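Local coordinates for histone fold protein (PDB 1F1E) that is an archaeal histone carrying two histone-fold sequences in one chain, and probably packages DNA through the pairing of such folds, at residues G84-L92 with S102-I112. Residues are numbered along the deposited sequence; the frame is centred on the assembly and turned at random. Where two conformers were deposited one is given.
Sequences GRATVRRIL and SDAVDLYNKLI
V88 and V105 interlock where two helices of a histone fold cross nearly perpendicular to each other, their axes 9.8 Å apart. Each valine is a knob in a hole of the other helix: V88 sits among V105, Y108, N109 and I112, while V105 fills the space between R85, V88, R89 and L92. Compact and beta-branched, with few rotamers to lose, valine fits such a shallow hole. V88 CG2 meets V105 CG1 at 3.8 Å, and V88 CG1 reaches I112 CD1 at 4.0 Å. The N109 amide lies against the V88 methyls while its ND2 is hydrogen-bonded to F83 O, which accommodates a buried polar residue here. The second methyl of V105, CG2, lies against R89 CD, the aliphatic part of an arginine whose NH1 is hydrogen-bonded to the carbonyl oxygen of I97.

Y108 supplies the aromatic surface. L92 CD2 stands over the middle of one face of the Y108 ring, 3.8 Å from its centroid and 7° off the normal, a well-formed CH-pi contact, whereas V88 CB comes to the ring edge at CE2. With CG anti to the backbone N (chi1 171°), the ring reaches across to helix 85-92 and brings Y108 OH to 3.4 Å from I91 CG2. That buried hydroxyl is satisfied by a hydrogen bond with the A39 carbonyl.

Polar contacts lie at the more exposed margin. R85, long enough to span the gap, has two conformers; in the one given here, its chain bends at chi3 and R85 NH2 lies 2.6 Å from D106 OD1, a provisional salt bridge with weak hydrogen-bond angles.

The contact joins the short first helix of the second histone-fold sequence to the start of its long central helix, 102-129. Helix 25-51 packs against L92 and Y108, helix 60-70 touches Y108 through L63, and A100 of strand 99-100 adjoins R89 and V105.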
ATOM      1  N   GLY A  84      18.043   8.726  13.918  1.00 15.48           N
ATOM      2  CA  GLY A  84      18.547   8.208  15.166  1.00 15.11           C
ATOM      3  C   GLY A  84      17.708   7.053  15.690  1.00 13.72           C
ATOM      4  O   GLY A  84      16.481   7.104  15.522  1.00 14.68           O
ATOM      5  N   ARG A  85      18.374   6.054  16.277  1.00 14.34           N
ATOM      6  CA  ARG A  85      17.667   4.857  16.707  1.00 14.11           C
ATOM      7  C   ARG A  85      16.634   5.192  17.738  1.00 13.46           C
ATOM      8  O   ARG A  85      15.509   4.733  17.702  1.00 12.32           O
ATOM      9  CB  ARG A  85      18.645   3.840  17.348  0.62 16.20           C
ATOM     10  CG  ARG A  85      17.958   2.693  18.076  0.62 15.90           C
ATOM     11  CD  ARG A  85      18.936   1.658  18.653  0.62 15.36           C
ATOM     12  NE  ARG A  85      19.960   1.352  17.633  0.62 15.82           N
ATOM     13  CZ  ARG A  85      19.824   0.399  16.753  0.62 16.94           C
ATOM     14  NH1 ARG A  85      18.783  -0.401  16.652  0.62 16.13           N
ATOM     15  NH2 ARG A  85      20.762   0.199  15.864  0.62 18.73           N
ATOM     16  N   ALA A  86      16.939   6.049  18.691  1.00 13.54           N
ATOM     17  CA  ALA A  86      15.972   6.345  19.722  1.00 14.05           C
ATOM     18  C   ALA A  86      14.731   7.019  19.170  1.00 13.54           C
ATOM     19  O   ALA A  86      13.614   6.805  19.644  1.00 13.94           O
ATOM     20  CB  ALA A  86      16.529   7.206  20.860  1.00 15.80           C
ATOM     21  N   THR A  87      14.910   7.919  18.227  1.00 14.37           N
ATOM     22  CA  THR A  87      13.784   8.594  17.580  1.00 14.57           C
ATOM     23  C   THR A  87      12.895   7.589  16.884  1.00 12.66           C
ATOM     24  O   THR A  87      11.663   7.578  17.120  1.00 12.72           O
ATOM     25  CB  THR A  87      14.280   9.626  16.570  1.00 16.37           C
ATOM     26  OG1 THR A  87      15.031  10.615  17.266  1.00 21.17           O
ATOM     27  CG2 THR A  87      13.140  10.372  15.908  1.00 19.52           C
ATOM     28  N   VAL A  88      13.476   6.699  16.055  1.00 11.17           N
ATOM     29  CA  VAL A  88      12.601   5.783  15.391  1.00 10.36           C
ATOM     30  C   VAL A  88      12.010   4.763  16.362  1.00  9.79           C
ATOM     31  O   VAL A  88      10.848   4.347  16.182  1.00 10.73           O
ATOM     32  CB  VAL A  88      13.270   5.087  14.190  1.00  9.71           C
ATOM     33  CG1 VAL A  88      13.567   6.138  13.121  1.00 12.03           C
ATOM     34  CG2 VAL A  88      14.514   4.301  14.497  1.00 12.21           C
ATOM     35  N   ARG A  89      12.743   4.406  17.403  1.00 10.34           N
ATOM     36  CA  ARG A  89      12.168   3.513  18.396  1.00 10.67           C
ATOM     37  C   ARG A  89      10.975   4.139  19.099  1.00 11.84           C
ATOM     38  O   ARG A  89      10.035   3.431  19.432  1.00 11.49           O
ATOM     39  CB  ARG A  89      13.224   3.092  19.398  1.00 11.41           C
ATOM     40  CG  ARG A  89      12.737   2.215  20.516  1.00 10.63           C
ATOM     41  CD  ARG A  89      12.350   0.864  20.018  1.00 10.13           C
ATOM     42  NE  ARG A  89      11.720  -0.068  20.949  1.00 10.18           N
ATOM     43  CZ  ARG A  89      10.432  -0.181  21.105  1.00  9.40           C
ATOM     44  NH1 ARG A  89       9.526   0.597  20.465  1.00 10.25           N
ATOM     45  NH2 ARG A  89       9.951  -1.061  21.949  1.00 12.30           N
ATOM     46  N   ARG A  90      11.015   5.458  19.316  1.00 12.66           N
ATOM     47  CA  ARG A  90       9.910   6.123  19.961  1.00 14.92           C
ATOM     48  C   ARG A  90       8.714   6.183  19.039  1.00 13.35           C
ATOM     49  O   ARG A  90       7.551   6.061  19.514  1.00 13.64           O
ATOM     50  CB  ARG A  90      10.321   7.530  20.420  0.63 18.03           C
ATOM     51  CG  ARG A  90       9.267   8.263  21.219  0.63 20.56           C
ATOM     52  CD  ARG A  90       9.407   7.902  22.702  0.63 22.93           C
ATOM     53  NE  ARG A  90       8.536   8.822  23.443  0.63 24.95           N
ATOM     54  CZ  ARG A  90       8.933   9.949  23.970  0.63 24.97           C
ATOM     55  NH1 ARG A  90      10.182  10.417  23.923  0.63 26.21           N
ATOM     56  NH2 ARG A  90       8.028  10.685  24.611  0.63 26.76           N
ATOM     57  N   ILE A  91       8.926   6.306  17.746  1.00 12.90           N
ATOM     58  CA  ILE A  91       7.771   6.253  16.841  1.00 12.84           C
ATOM     59  C   ILE A  91       7.154   4.889  16.926  1.00 11.49           C
ATOM     60  O   ILE A  91       5.933   4.732  16.996  1.00 12.15           O
ATOM     61  CB  ILE A  91       8.238   6.601  15.434  1.00 13.56           C
ATOM     62  CG1 ILE A  91       8.775   8.041  15.352  1.00 14.40           C
ATOM     63  CG2 ILE A  91       7.127   6.380  14.421  1.00 14.78           C
ATOM     64  CD1 ILE A  91       9.533   8.284  14.071  1.00 17.63           C
ATOM     65  N   LEU A  92       7.968   3.837  16.971  1.00  9.99           N
ATOM     66  CA  LEU A  92       7.427   2.491  17.095  1.00  9.68           C
ATOM     67  C   LEU A  92       6.660   2.351  18.414  1.00 10.45           C
ATOM     68  O   LEU A  92       5.603   1.729  18.453  1.00 11.53           O
ATOM     69  CB  LEU A  92       8.571   1.506  16.959  1.00  9.80           C
ATOM     70  CG  LEU A  92       9.162   1.349  15.571  1.00  8.66           C
ATOM     71  CD1 LEU A  92      10.457   0.490  15.614  1.00 11.93           C
ATOM     72  CD2 LEU A  92       8.216   0.730  14.562  1.00 10.86           C
ATOM     73  N   SER A 102      16.795  -5.149  18.104  1.00  9.56           N
ATOM     74  CA  SER A 102      17.594  -4.112  17.481  1.00  9.63           C
ATOM     75  C   SER A 102      17.550  -4.221  15.964  1.00 10.02           C
ATOM     76  O   SER A 102      17.426  -3.197  15.307  1.00 10.24           O
ATOM     77  CB  SER A 102      19.014  -4.229  17.999  1.00 11.14           C
ATOM     78  OG  SER A 102      19.863  -3.299  17.380  1.00 13.25           O
ATOM     79  N   ASP A 103      17.606  -5.421  15.422  1.00 11.09           N
ATOM     80  CA  ASP A 103      17.507  -5.596  13.996  1.00 11.58           C
ATOM     81  C   ASP A 103      16.136  -5.152  13.441  1.00 10.97           C
ATOM     82  O   ASP A 103      16.032  -4.649  12.322  1.00 11.63           O
ATOM     83  CB  ASP A 103      17.734  -7.084  13.599  1.00 14.32           C
ATOM     84  CG  ASP A 103      19.174  -7.495  13.766  1.00 15.24           C
ATOM     85  OD1 ASP A 103      20.036  -6.630  14.020  1.00 19.33           O
ATOM     86  OD2 ASP A 103      19.372  -8.720  13.671  1.00 19.52           O
ATOM     87  N   ALA A 104      15.086  -5.287  14.183  1.00 11.13           N
ATOM     88  CA  ALA A 104      13.769  -4.796  13.746  1.00 10.02           C
ATOM     89  C   ALA A 104      13.756  -3.281  13.645  1.00  8.64           C
ATOM     90  O   ALA A 104      13.254  -2.739  12.695  1.00  9.79           O
ATOM     91  CB  ALA A 104      12.673  -5.259  14.717  1.00 12.16           C
ATOM     92  N   VAL A 105      14.294  -2.658  14.706  1.00  8.76           N
ATOM     93  CA  VAL A 105      14.414  -1.190  14.673  1.00  9.14           C
ATOM     94  C   VAL A 105      15.240  -0.749  13.481  1.00  8.93           C
ATOM     95  O   VAL A 105      14.839   0.186  12.795  1.00  9.68           O
ATOM     96  CB  VAL A 105      14.946  -0.682  16.008  1.00 10.08           C
ATOM     97  CG1 VAL A 105      15.177   0.814  15.942  1.00 13.11           C
ATOM     98  CG2 VAL A 105      13.976  -1.066  17.136  1.00 12.63           C
ATOM     99  N   ASP A 106      16.367  -1.404  13.241  1.00  9.02           N
ATOM    100  CA  ASP A 106      17.174  -0.994  12.131  1.00 10.38           C
ATOM    101  C   ASP A 106      16.447  -1.193  10.810  1.00 10.58           C
ATOM    102  O   ASP A 106      16.657  -0.372   9.896  1.00 11.48           O
ATOM    103  CB  ASP A 106      18.464  -1.808  12.114  1.00 13.36           C
ATOM    104  CG  ASP A 106      19.433  -1.488  13.189  1.00 15.13           C
ATOM    105  OD1 ASP A 106      19.228  -0.461  13.863  1.00 15.35           O
ATOM    106  OD2 ASP A 106      20.434  -2.232  13.312  1.00 19.73           O
ATOM    107  N   LEU A 107      15.713  -2.275  10.673  1.00 10.81           N
ATOM    108  CA  LEU A 107      15.014  -2.492   9.386  1.00 10.96           C
ATOM    109  C   LEU A 107      13.866  -1.523   9.238  1.00 10.53           C
ATOM    110  O   LEU A 107      13.636  -1.072   8.099  1.00 10.37           O
ATOM    111  CB  LEU A 107      14.653  -3.964   9.198  1.00 12.83           C
ATOM    112  CG  LEU A 107      14.063  -4.262   7.803  1.00 15.38           C
ATOM    113  CD1 LEU A 107      14.983  -3.856   6.684  1.00 20.90           C
ATOM    114  CD2 LEU A 107      13.781  -5.763   7.804  1.00 22.18           C
ATOM    115  N   TYR A 108      13.171  -1.171  10.304  1.00  9.45           N
ATOM    116  CA  TYR A 108      12.164  -0.097  10.214  1.00  9.09           C
ATOM    117  C   TYR A 108      12.806   1.206   9.754  1.00  9.11           C
ATOM    118  O   TYR A 108      12.285   1.914   8.869  1.00  9.62           O
ATOM    119  CB  TYR A 108      11.529   0.054  11.582  1.00  9.05           C
ATOM    120  CG  TYR A 108      10.645   1.286  11.627  1.00  8.17           C
ATOM    121  CD1 TYR A 108       9.434   1.343  10.964  1.00  8.64           C
ATOM    122  CD2 TYR A 108      11.036   2.399  12.296  1.00 10.77           C
ATOM    123  CE1 TYR A 108       8.680   2.492  11.034  1.00  8.57           C
ATOM    124  CE2 TYR A 108      10.308   3.564  12.376  1.00 10.87           C
ATOM    125  CZ  TYR A 108       9.095   3.599  11.707  1.00  9.73           C
ATOM    126  OH  TYR A 108       8.384   4.732  11.783  1.00 11.60           O
ATOM    127  N   ASN A 109      13.973   1.535  10.348  1.00  9.20           N
ATOM    128  CA  ASN A 109      14.693   2.725   9.935  1.00  9.74           C
ATOM    129  C   ASN A 109      15.082   2.662   8.458  1.00  9.86           C
ATOM    130  O   ASN A 109      14.790   3.626   7.717  1.00 10.31           O
ATOM    131  CB  ASN A 109      15.927   2.853  10.837  1.00  9.81           C
ATOM    132  CG  ASN A 109      16.408   4.258  11.028  1.00 10.16           C
ATOM    133  OD1 ASN A 109      15.956   5.221  10.446  1.00 12.57           O
ATOM    134  ND2 ASN A 109      17.395   4.334  11.931  1.00 13.06           N
ATOM    135  N   LYS A 110      15.653   1.555   8.020  1.00  9.52           N
ATOM    136  CA  LYS A 110      15.973   1.447   6.582  1.00 10.25           C
ATOM    137  C   LYS A 110      14.747   1.531   5.719  1.00  9.62           C
ATOM    138  O   LYS A 110      14.784   2.134   4.660  1.00 10.61           O
ATOM    139  CB  LYS A 110      16.676   0.093   6.339  1.00 11.09           C
ATOM    140  CG  LYS A 110      18.101   0.087   6.847  1.00 12.66           C
ATOM    141  CD  LYS A 110      18.797  -1.442   6.369  1.00 21.38           C
ATOM    142  N   LEU A 111      13.623   0.983   6.159  1.00  9.34           N
ATOM    143  CA  LEU A 111      12.408   1.058   5.375  1.00  8.32           C
ATOM    144  C   LEU A 111      11.957   2.498   5.229  1.00  9.94           C
ATOM    145  O   LEU A 111      11.618   2.902   4.122  1.00  9.87           O
ATOM    146  CB  LEU A 111      11.353   0.200   6.063  1.00  8.69           C
ATOM    147  CG  LEU A 111       9.959   0.127   5.438  1.00  9.73           C
ATOM    148  CD1 LEU A 111      10.015  -0.220   3.951  1.00 13.98           C
ATOM    149  CD2 LEU A 111       9.047  -0.837   6.172  1.00 11.83           C
ATOM    150  N   ILE A 112      11.825   3.256   6.295  1.00  9.28           N
ATOM    151  CA  ILE A 112      11.292   4.593   6.146  1.00  9.41           C
ATOM    152  C   ILE A 112      12.284   5.467   5.410  1.00 10.38           C
ATOM    153  O   ILE A 112      11.898   6.370   4.672  1.00 11.45           O
ATOM    154  CB  ILE A 112      10.826   5.177   7.499  1.00  8.92           C
ATOM    155  CG1 ILE A 112      11.911   5.408   8.520  1.00  9.87           C
ATOM    156  CG2 ILE A 112       9.697   4.342   8.075  1.00 10.28           C
ATOM    157  CD1 ILE A 112      11.467   6.173   9.751  1.00 11.67           C
TER